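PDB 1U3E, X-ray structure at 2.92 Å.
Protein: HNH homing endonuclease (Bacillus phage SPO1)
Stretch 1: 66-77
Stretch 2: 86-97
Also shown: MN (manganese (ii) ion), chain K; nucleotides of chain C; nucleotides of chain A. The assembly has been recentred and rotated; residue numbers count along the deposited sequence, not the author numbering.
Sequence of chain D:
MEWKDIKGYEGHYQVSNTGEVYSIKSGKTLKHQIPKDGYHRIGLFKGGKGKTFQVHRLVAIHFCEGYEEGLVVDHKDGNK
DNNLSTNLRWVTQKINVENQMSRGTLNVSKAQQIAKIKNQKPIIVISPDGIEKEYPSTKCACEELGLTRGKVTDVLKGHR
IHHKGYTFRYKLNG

Stretch 1 (66-77) GYEEGLVVDHKD
Stretch 2 (86-97) TNLRWVTQKINV

A metal site shared by a strand and a helix shows how one carboxylate can serve two partners. Asp-74 (chi1 t) places OD2 2.8 Å from Arg-89 NE (chi1 p, chi2 and chi3 t), a salt bridge in the guanidinium plane, while Asp-74 OD1 binds manganese at 2.5 Å. Asn-96 (t), from the helix that starts at Gln-93 and runs on past Val-97, adds OD1 to manganese at 2.4 Å. Two waters and OP3 of DG1 also bind the manganese.

Asp-74 and Arg-89 face each other as a hydrogen-bonded pair of antiparallel strands, 72-75 and 88-91, at 141° and 4.6 Å apart at closest approach. A type II turn, Glu-68 to Leu-71, precedes the first. Val-72 and Val-91 pair likewise, N to O 2.8 Å in both directions; Asp-74 N donates to Arg-89 O at 3.0 Å, and the return bond, Arg-89 N to Asp-74 O, is weak at 3.1 Å. Val-73 opposes Trp-90, and His-75 Leu-88, as non-hydrogen-bonded pairs. Beyond, Lys-76 N reaches Asn-87 O at 2.7 Å, and Asn-87 ND2 (chi1 t) Asp-77 OD1 (chi1 p) at 2.8 Å.

On the face opposite Asp-74, Trp-90 (m, chi2 98°) is sandwiched: Val-73 CG2 (t) lies 3.3 Å from Trp-90 CZ3, while Tyr-67 (t) turns its edge to the other face, Tyr-67 CD1 to Trp-90 CH2 3.4 Å, planes at 87°. Leu-88 CD2 (m, t) lies over one face of the His-75 ring (m), 3.6 Å from His-75 CD2.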

ATOM      1  N   GLY D  66       0.112  16.006  19.480  1.00 40.20           N
ATOM      2  CA  GLY D  66       1.055  15.104  18.862  1.00 38.92           C
ATOM      3  C   GLY D  66       1.268  15.231  17.382  1.00 41.59           C
ATOM      4  O   GLY D  66       2.152  14.572  16.849  1.00 44.12           O
ATOM      5  N   TYR D  67       0.485  16.062  16.706  1.00 42.22           N
ATOM      6  CA  TYR D  67       0.667  16.193  15.271  1.00 41.57           C
ATOM      7  C   TYR D  67       2.040  16.728  14.886  1.00 41.12           C
ATOM      8  O   TYR D  67       2.489  17.753  15.391  1.00 40.80           O
ATOM      9  CB  TYR D  67      -0.398  17.100  14.646  1.00 41.66           C
ATOM     10  CG  TYR D  67      -0.076  17.428  13.194  1.00 41.99           C
ATOM     11  CD1 TYR D  67      -0.521  16.616  12.155  1.00 39.44           C
ATOM     12  CD2 TYR D  67       0.784  18.485  12.875  1.00 39.02           C
ATOM     13  CE1 TYR D  67      -0.104  16.840  10.831  1.00 40.42           C
ATOM     14  CE2 TYR D  67       1.206  18.712  11.567  1.00 39.08           C
ATOM     15  CZ  TYR D  67       0.765  17.888  10.545  1.00 40.67           C
ATOM     16  OH  TYR D  67       1.224  18.096   9.253  1.00 36.90           O
ATOM     17  N   GLU D  68       2.683  16.017  13.965  1.00 42.74           N
ATOM     18  CA  GLU D  68       3.986  16.369  13.420  1.00 43.96           C
ATOM     19  C   GLU D  68       3.955  16.027  11.939  1.00 43.64           C
ATOM     20  O   GLU D  68       3.299  15.076  11.530  1.00 43.86           O
ATOM     21  CB  GLU D  68       5.105  15.585  14.103  1.00 46.29           C
ATOM     22  CG  GLU D  68       5.484  16.103  15.473  1.00 52.16           C
ATOM     23  CD  GLU D  68       5.692  17.610  15.486  1.00 55.59           C
ATOM     24  OE1 GLU D  68       5.991  18.182  14.417  1.00 60.71           O
ATOM     25  OE2 GLU D  68       5.568  18.227  16.566  1.00 53.39           O
ATOM     26  N   GLU D  69       4.659  16.804  11.129  1.00 44.35           N
ATOM     27  CA  GLU D  69       4.676  16.551   9.696  1.00 42.97           C
ATOM     28  C   GLU D  69       4.991  15.101   9.377  1.00 39.59           C
ATOM     29  O   GLU D  69       5.846  14.471  10.017  1.00 37.99           O
ATOM     30  CB  GLU D  69       5.703  17.449   9.007  1.00 46.32           C
ATOM     31  CG  GLU D  69       5.982  17.080   7.561  1.00 47.71           C
ATOM     32  CD  GLU D  69       7.162  17.830   6.987  1.00 50.66           C
ATOM     33  OE1 GLU D  69       7.534  17.564   5.834  1.00 51.25           O
ATOM     34  OE2 GLU D  69       7.721  18.693   7.686  1.00 55.13           O
ATOM     35  N   GLY D  70       4.284  14.589   8.377  1.00 37.52           N
ATOM     36  CA  GLY D  70       4.485  13.228   7.924  1.00 36.24           C
ATOM     37  C   GLY D  70       3.820  12.177   8.778  1.00 35.63           C
ATOM     38  O   GLY D  70       3.745  11.015   8.387  1.00 35.37           O
ATOM     39  N   LEU D  71       3.343  12.574   9.952  1.00 35.83           N
ATOM     40  CA  LEU D  71       2.700  11.617  10.846  1.00 31.13           C
ATOM     41  C   LEU D  71       1.395  11.142  10.282  1.00 28.23           C
ATOM     42  O   LEU D  71       0.835  11.754   9.377  1.00 29.52           O
ATOM     43  CB  LEU D  71       2.495  12.202  12.246  1.00 30.98           C
ATOM     44  CG  LEU D  71       3.802  12.235  13.038  1.00 23.82           C
ATOM     45  CD1 LEU D  71       3.521  12.649  14.448  1.00 23.16           C
ATOM     46  CD2 LEU D  71       4.450  10.868  13.019  1.00 23.56           C
ATOM     47  N   VAL D  72       0.917  10.044  10.839  1.00 24.35           N
ATOM     48  CA  VAL D  72      -0.295   9.411  10.373  1.00 25.66           C
ATOM     49  C   VAL D  72      -1.256   9.204  11.554  1.00 28.05           C
ATOM     50  O   VAL D  72      -0.822   9.005  12.688  1.00 25.02           O
ATOM     51  CB  VAL D  72       0.115   8.076   9.664  1.00 24.28           C
ATOM     52  CG1 VAL D  72      -0.226   6.880  10.512  1.00 22.26           C
ATOM     53  CG2 VAL D  72      -0.477   8.015   8.287  1.00 18.75           C
ATOM     54  N   VAL D  73      -2.558   9.285  11.293  1.00 29.65           N
ATOM     55  CA  VAL D  73      -3.558   9.117  12.345  1.00 31.86           C
ATOM     56  C   VAL D  73      -3.962   7.675  12.517  1.00 34.23           C
ATOM     57  O   VAL D  73      -4.450   7.043  11.592  1.00 35.39           O
ATOM     58  CB  VAL D  73      -4.842   9.938  12.068  1.00 31.59           C
ATOM     59  CG1 VAL D  73      -5.926   9.569  13.089  1.00 32.44           C
ATOM     60  CG2 VAL D  73      -4.539  11.421  12.155  1.00 28.59           C
ATOM     61  N   ASP D  74      -3.793   7.167  13.726  1.00 38.73           N
ATOM     62  CA  ASP D  74      -4.120   5.780  14.003  1.00 40.65           C
ATOM     63  C   ASP D  74      -5.390   5.577  14.813  1.00 41.43           C
ATOM     64  O   ASP D  74      -5.741   6.402  15.656  1.00 40.94           O
ATOM     65  CB  ASP D  74      -2.940   5.141  14.724  1.00 42.71           C
ATOM     66  CG  ASP D  74      -3.290   3.828  15.369  1.00 45.15           C
ATOM     67  OD1 ASP D  74      -3.892   2.966  14.686  1.00 45.95           O
ATOM     68  OD2 ASP D  74      -2.945   3.663  16.560  1.00 42.72           O
ATOM     69  N   HIS D  75      -6.086   4.479  14.518  1.00 42.04           N
ATOM     70  CA  HIS D  75      -7.300   4.074  15.226  1.00 41.92           C
ATOM     71  C   HIS D  75      -6.824   3.001  16.191  1.00 41.18           C
ATOM     72  O   HIS D  75      -6.628   1.858  15.785  1.00 40.96           O
ATOM     73  CB  HIS D  75      -8.302   3.431  14.281  1.00 41.33           C
ATOM     74  CG  HIS D  75      -9.098   4.409  13.485  1.00 40.44           C
ATOM     75  ND1 HIS D  75      -8.554   5.154  12.464  1.00 43.10           N
ATOM     76  CD2 HIS D  75     -10.405   4.754  13.553  1.00 38.32           C
ATOM     77  CE1 HIS D  75      -9.494   5.916  11.934  1.00 42.48           C
ATOM     78  NE2 HIS D  75     -10.626   5.693  12.578  1.00 38.12           N
ATOM     79  N   LYS D  76      -6.637   3.363  17.455  1.00 38.68           N
ATOM     80  CA  LYS D  76      -6.146   2.425  18.455  1.00 39.43           C
ATOM     81  C   LYS D  76      -6.776   1.041  18.390  1.00 41.29           C
ATOM     82  O   LYS D  76      -6.077   0.030  18.310  1.00 43.20           O
ATOM     83  CB  LYS D  76      -6.351   2.990  19.864  1.00 38.03           C
ATOM     84  CG  LYS D  76      -5.565   4.255  20.179  1.00 40.16           C
ATOM     85  CD  LYS D  76      -5.967   4.812  21.533  1.00 40.01           C
ATOM     86  CE  LYS D  76      -5.322   6.155  21.786  1.00 41.73           C
ATOM     87  NZ  LYS D  76      -5.646   6.701  23.133  1.00 45.93           N
ATOM     88  N   ASP D  77      -8.103   1.002  18.416  1.00 42.02           N
ATOM     89  CA  ASP D  77      -8.839  -0.252  18.417  1.00 43.72           C
ATOM     90  C   ASP D  77      -9.079  -0.931  17.078  1.00 45.12           C
ATOM     91  O   ASP D  77      -9.786  -1.927  17.011  1.00 48.24           O
ATOM     92  CB  ASP D  77     -10.173  -0.056  19.146  1.00 43.10           C
ATOM     93  CG  ASP D  77     -11.181   0.731  18.341  1.00 46.24           C
ATOM     94  OD1 ASP D  77     -10.809   1.351  17.325  1.00 49.15           O
ATOM     95  OD2 ASP D  77     -12.361   0.732  18.743  1.00 46.73           O
ATOM     96  N   THR D  86     -10.701  10.046  21.430  1.00 30.21           N
ATOM     97  CA  THR D  86      -9.994   9.216  22.397  1.00 33.95           C
ATOM     98  C   THR D  86      -9.445   7.926  21.801  1.00 33.22           C
ATOM     99  O   THR D  86      -8.541   7.316  22.372  1.00 34.33           O
ATOM    100  CB  THR D  86     -10.884   8.853  23.600  1.00 34.99           C
ATOM    101  OG1 THR D  86     -12.037   8.141  23.142  1.00 39.55           O
ATOM    102  CG2 THR D  86     -11.317  10.104  24.344  1.00 33.49           C
ATOM    103  N   ASN D  87      -9.990   7.515  20.657  1.00 32.93           N
ATOM    104  CA  ASN D  87      -9.545   6.299  19.971  1.00 31.34           C
ATOM    105  C   ASN D  87      -8.465   6.544  18.907  1.00 32.34           C
ATOM    106  O   ASN D  87      -7.913   5.597  18.349  1.00 29.70           O
ATOM    107  CB  ASN D  87     -10.729   5.615  19.297  1.00 32.57           C
ATOM    108  CG  ASN D  87     -10.343   4.297  18.656  1.00 33.78           C
ATOM    109  OD1 ASN D  87      -9.729   3.455  19.296  1.00 36.57           O
ATOM    110  ND2 ASN D  87     -10.711   4.109  17.394  1.00 34.82           N
ATOM    111  N   LEU D  88      -8.179   7.814  18.629  1.00 32.39           N
ATOM    112  CA  LEU D  88      -7.204   8.204  17.622  1.00 32.53           C
ATOM    113  C   LEU D  88      -5.940   8.781  18.253  1.00 34.91           C
ATOM    114  O   LEU D  88      -5.955   9.228  19.393  1.00 37.75           O
ATOM    115  CB  LEU D  88      -7.846   9.234  16.689  1.00 34.26           C
ATOM    116  CG  LEU D  88      -9.219   8.811  16.150  1.00 38.17           C
ATOM    117  CD1 LEU D  88      -9.910   9.967  15.458  1.00 35.98           C
ATOM    118  CD2 LEU D  88      -9.044   7.653  15.203  1.00 34.45           C
ATOM    119  N   ARG D  89      -4.846   8.777  17.502  1.00 34.93           N
ATOM    120  CA  ARG D  89      -3.575   9.297  17.994  1.00 33.93           C
ATOM    121  C   ARG D  89      -2.562   9.447  16.859  1.00 34.02           C
ATOM    122  O   ARG D  89      -2.479   8.599  15.968  1.00 34.20           O
ATOM    123  CB  ARG D  89      -3.005   8.347  19.029  1.00 33.91           C
ATOM    124  CG  ARG D  89      -2.753   6.980  18.453  1.00 38.70           C
ATOM    125  CD  ARG D  89      -1.832   6.176  19.319  1.00 42.28           C
ATOM    126  NE  ARG D  89      -1.583   4.860  18.746  1.00 44.98           N
ATOM    127  CZ  ARG D  89      -0.582   4.075  19.121  1.00 43.21           C
ATOM    128  NH1 ARG D  89       0.255   4.481  20.074  1.00 39.92           N
ATOM    129  NH2 ARG D  89      -0.414   2.895  18.535  1.00 40.70           N
ATOM    130  N   TRP D  90      -1.786  10.523  16.890  1.00 32.31           N
ATOM    131  CA  TRP D  90      -0.792  10.734  15.853  1.00 30.92           C
ATOM    132  C   TRP D  90       0.370   9.789  16.043  1.00 30.47           C
ATOM    133  O   TRP D  90       1.059   9.823  17.063  1.00 32.49           O
ATOM    134  CB  TRP D  90      -0.308  12.177  15.864  1.00 30.11           C
ATOM    135  CG  TRP D  90      -1.367  13.100  15.457  1.00 31.90           C
ATOM    136  CD1 TRP D  90      -2.178  13.831  16.273  1.00 33.68           C
ATOM    137  CD2 TRP D  90      -1.774  13.385  14.118  1.00 34.27           C
ATOM    138  NE1 TRP D  90      -3.067  14.561  15.524  1.00 31.96           N
ATOM    139  CE2 TRP D  90      -2.840  14.307  14.195  1.00 34.44           C
ATOM    140  CE3 TRP D  90      -1.340  12.952  12.859  1.00 33.25           C
ATOM    141  CZ2 TRP D  90      -3.478  14.806  13.060  1.00 34.16           C
ATOM    142  CZ3 TRP D  90      -1.973  13.448  11.735  1.00 36.61           C
ATOM    143  CH2 TRP D  90      -3.032  14.367  11.843  1.00 36.25           C
ATOM    144  N   VAL D  91       0.591   8.943  15.052  1.00 31.60           N
ATOM    145  CA  VAL D  91       1.659   7.972  15.136  1.00 33.67           C
ATOM    146  C   VAL D  91       2.522   7.967  13.891  1.00 33.98           C
ATOM    147  O   VAL D  91       2.157   8.529  12.868  1.00 35.51           O
ATOM    148  CB  VAL D  91       1.065   6.568  15.403  1.00 36.23           C
ATOM    149  CG1 VAL D  91       2.018   5.478  14.978  1.00 38.53           C
ATOM    150  CG2 VAL D  91       0.751   6.428  16.889  1.00 36.59           C
ATOM    151  N   THR D  92       3.681   7.333  14.015  1.00 35.82           N
ATOM    152  CA  THR D  92       4.672   7.208  12.955  1.00 33.84           C
ATOM    153  C   THR D  92       4.338   5.964  12.123  1.00 35.08           C
ATOM    154  O   THR D  92       4.084   4.907  12.681  1.00 34.07           O
ATOM    155  CB  THR D  92       6.067   7.097  13.609  1.00 31.30           C
ATOM    156  OG1 THR D  92       7.024   7.725  12.779  1.00 31.01           O
ATOM    157  CG2 THR D  92       6.481   5.674  13.795  1.00 32.38           C
ATOM    158  N   GLN D  93       4.323   6.080  10.798  1.00 37.96           N
ATOM    159  CA  GLN D  93       3.979   4.929   9.956  1.00 41.24           C
ATOM    160  C   GLN D  93       4.717   3.653  10.339  1.00 40.95           C
ATOM    161  O   GLN D  93       4.214   2.563  10.121  1.00 40.80           O
ATOM    162  CB  GLN D  93       4.237   5.216   8.472  1.00 42.73           C
ATOM    163  CG  GLN D  93       3.182   6.080   7.776  1.00 49.75           C
ATOM    164  CD  GLN D  93       2.573   5.414   6.536  1.00 51.89           C
ATOM    165  OE1 GLN D  93       2.150   6.088   5.592  1.00 50.61           O
ATOM    166  NE2 GLN D  93       2.512   4.089   6.549  1.00 57.24           N
ATOM    167  N   LYS D  94       5.915   3.794  10.893  1.00 42.41           N
ATOM    168  CA  LYS D  94       6.696   2.642  11.316  1.00 43.87           C
ATOM    169  C   LYS D  94       5.974   2.034  12.495  1.00 45.12           C
ATOM    170  O   LYS D  94       5.738   0.824  12.541  1.00 47.59           O
ATOM    171  CB  LYS D  94       8.101   3.073  11.745  1.00 47.26           C
ATOM    172  CG  LYS D  94       8.974   1.978  12.353  1.00 49.08           C
ATOM    173  CD  LYS D  94       9.189   0.825  11.382  1.00 57.56           C
ATOM    174  CE  LYS D  94      10.013  -0.305  12.006  1.00 58.32           C
ATOM    175  NZ  LYS D  94      11.460   0.048  12.178  1.00 59.72           N
ATOM    176  N   ILE D  95       5.605   2.884  13.445  1.00 43.80           N
ATOM    177  CA  ILE D  95       4.901   2.425  14.632  1.00 40.60           C
ATOM    178  C   ILE D  95       3.546   1.798  14.316  1.00 39.63           C
ATOM    179  O   ILE D  95       3.174   0.791  14.915  1.00 38.43           O
ATOM    180  CB  ILE D  95       4.725   3.566  15.637  1.00 37.65           C
ATOM    181  CG1 ILE D  95       6.068   3.878  16.269  1.00 38.05           C
ATOM    182  CG2 ILE D  95       3.739   3.176  16.721  1.00 36.82           C
ATOM    183  CD1 ILE D  95       6.038   5.039  17.211  1.00 43.83           C
ATOM    184  N   ASN D  96       2.816   2.377  13.370  1.00 40.22           N
ATOM    185  CA  ASN D  96       1.517   1.830  13.021  1.00 38.66           C
ATOM    186  C   ASN D  96       1.680   0.414  12.487  1.00 37.22           C
ATOM    187  O   ASN D  96       0.833  -0.447  12.714  1.00 35.35           O
ATOM    188  CB  ASN D  96       0.811   2.712  11.990  1.00 36.46           C
ATOM    189  CG  ASN D  96      -0.670   2.359  11.829  1.00 38.47           C
ATOM    190  OD1 ASN D  96      -1.312   1.829  12.745  1.00 37.61           O
ATOM    191  ND2 ASN D  96      -1.220   2.673  10.666  1.00 40.32           N
ATOM    192  N   VAL D  97       2.782   0.162  11.796  1.00 36.43           N
ATOM    193  CA  VAL D  97       3.009  -1.168  11.260  1.00 40.34           C
ATOM    194  C   VAL D  97       3.497  -2.117  12.346  1.00 42.66           C
ATOM    195  O   VAL D  97       3.045  -3.260  12.427  1.00 41.55           O
ATOM    196  CB  VAL D  97       4.004  -1.130  10.080  1.00 38.61           C
ATOM    197  CG1 VAL D  97       4.411  -2.522   9.695  1.00 39.27           C
ATOM    198  CG2 VAL D  97       3.342  -0.464   8.882  1.00 38.57           C
TER
HETATM  199 MN    MN K 413      -3.565   1.035  13.182  1.00 20.63          MN
ATOM    200  OP3  DG C   1      -4.585   2.754  12.092  1.00 45.03           O
ATOM    201  P    DG C   1      -5.396   3.391  10.990  1.00 39.94           P
ATOM    202  OP1  DG C   1      -6.408   2.435  10.403  1.00 36.29           O
ATOM    203  OP2  DG C   1      -5.926   4.732  11.376  1.00 36.10           O
ATOM    204  O5'  DG C   1      -4.320   3.655   9.808  1.00 33.55           O
ATOM    205  C5'  DG C   1      -4.645   4.522   8.716  1.00 32.32           C
ATOM    206  C4'  DG C   1      -3.389   5.002   8.032  1.00 33.04           C
ATOM    207  O4'  DG C   1      -2.979   3.994   7.096  1.00 33.91           O
ATOM    208  C3'  DG C   1      -3.592   6.245   7.193  1.00 33.19           C
ATOM    209  O3'  DG C   1      -3.189   7.405   7.894  1.00 30.26           O
ATOM    210  C2'  DG C   1      -2.587   6.071   6.073  1.00 29.42           C
ATOM    211  C1'  DG C   1      -2.483   4.578   5.908  1.00 31.28           C
ATOM    212  N9   DG C   1      -3.316   4.087   4.818  1.00 36.58           N
ATOM    213  C8   DG C   1      -4.390   3.235   4.918  1.00 36.10           C
ATOM    214  N7   DG C   1      -4.924   2.948   3.763  1.00 35.70           N
ATOM    215  C5   DG C   1      -4.163   3.661   2.852  1.00 37.64           C
ATOM    216  C6   DG C   1      -4.264   3.742   1.461  1.00 41.82           C
ATOM    217  O6   DG C   1      -5.074   3.182   0.720  1.00 51.29           O
ATOM    218  N1   DG C   1      -3.294   4.576   0.922  1.00 42.80           N
ATOM    219  C2   DG C   1      -2.348   5.249   1.641  1.00 42.69           C
ATOM    220  N2   DG C   1      -1.496   6.005   0.938  1.00 45.71           N
ATOM    221  N3   DG C   1      -2.241   5.182   2.953  1.00 40.62           N
ATOM    222  C4   DG C   1      -3.173   4.374   3.489  1.00 38.43           C
ATOM    223  P    DC A  16       7.039   4.733   1.543  1.00 49.62           P
ATOM    224  OP1  DC A  16       8.180   5.334   2.284  1.00 48.12           O
ATOM    225  OP2  DC A  16       7.297   3.705   0.499  1.00 46.69           O
ATOM    226  O5'  DC A  16       6.057   4.120   2.630  1.00 50.44           O
ATOM    227  C5'  DC A  16       5.566   4.935   3.691  1.00 48.04           C
ATOM    228  C4'  DC A  16       5.662   4.193   5.000  1.00 44.36           C
ATOM    229  O4'  DC A  16       4.482   3.368   5.146  1.00 45.68           O
ATOM    230  C3'  DC A  16       6.837   3.225   5.024  1.00 41.63           C
ATOM    231  O3'  DC A  16       7.386   3.071   6.317  1.00 42.50           O
ATOM    232  C2'  DC A  16       6.241   1.940   4.492  1.00 45.44           C
ATOM    233  C1'  DC A  16       4.796   1.992   4.978  1.00 44.48           C
ATOM    234  N1   DC A  16       3.863   1.449   3.981  1.00 42.24           N
ATOM    235  C2   DC A  16       2.832   0.604   4.385  1.00 43.96           C
ATOM    236  O2   DC A  16       2.689   0.361   5.585  1.00 48.74           O
ATOM    237  N3   DC A  16       2.013   0.075   3.456  1.00 43.25           N
ATOM    238  C4   DC A  16       2.189   0.373   2.169  1.00 42.80           C
ATOM    239  N4   DC A  16       1.356  -0.158   1.287  1.00 38.37           N
ATOM    240  C5   DC A  16       3.225   1.238   1.732  1.00 42.09           C
ATOM    241  C6   DC A  16       4.025   1.753   2.660  1.00 41.82           C
ATOM    242  P    DT C   2      -4.067   8.725   7.739  1.00 31.86           P
ATOM    243  OP1  DT C   2      -3.509   9.747   8.663  1.00 35.64           O
ATOM    244  OP2  DT C   2      -5.472   8.303   7.983  1.00 28.21           O
ATOM    245  O5'  DT C   2      -3.828   9.139   6.209  1.00 32.91           O
ATOM    246  C5'  DT C   2      -2.523   9.627   5.824  1.00 35.55           C
ATOM    247  C4'  DT C   2      -2.532  10.085   4.383  1.00 39.10           C
ATOM    248  O4'  DT C   2      -2.543   8.912   3.554  1.00 42.06           O
ATOM    249  C3'  DT C   2      -3.731  10.924   3.957  1.00 43.49           C
ATOM    250  O3'  DT C   2      -3.521  12.315   4.002  1.00 48.61           O
ATOM    251  C2'  DT C   2      -3.867  10.557   2.502  1.00 43.91           C
ATOM    252  C1'  DT C   2      -3.247   9.212   2.379  1.00 43.26           C
ATOM    253  N1   DT C   2      -4.243   8.201   2.118  1.00 43.89           N
ATOM    254  C2   DT C   2      -4.439   7.955   0.798  1.00 42.86           C
ATOM    255  O2   DT C   2      -3.872   8.539  -0.112  1.00 45.07           O
ATOM    256  N3   DT C   2      -5.357   6.988   0.578  1.00 40.50           N
ATOM    257  C4   DT C   2      -6.072   6.274   1.496  1.00 44.23           C
ATOM    258  O4   DT C   2      -6.889   5.429   1.118  1.00 44.98           O
ATOM    259  C5   DT C   2      -5.796   6.585   2.864  1.00 47.66           C
ATOM    260  C7   DT C   2      -6.519   5.842   3.945  1.00 48.16           C
ATOM    261  C6   DT C   2      -4.893   7.539   3.119  1.00 46.16           C
HETATM  262  O   HOH W   1      -4.957   0.547  14.397  1.00 44.91           O
HETATM  263  O   HOH W   2      -2.396  -0.406  13.267  1.00 26.77           O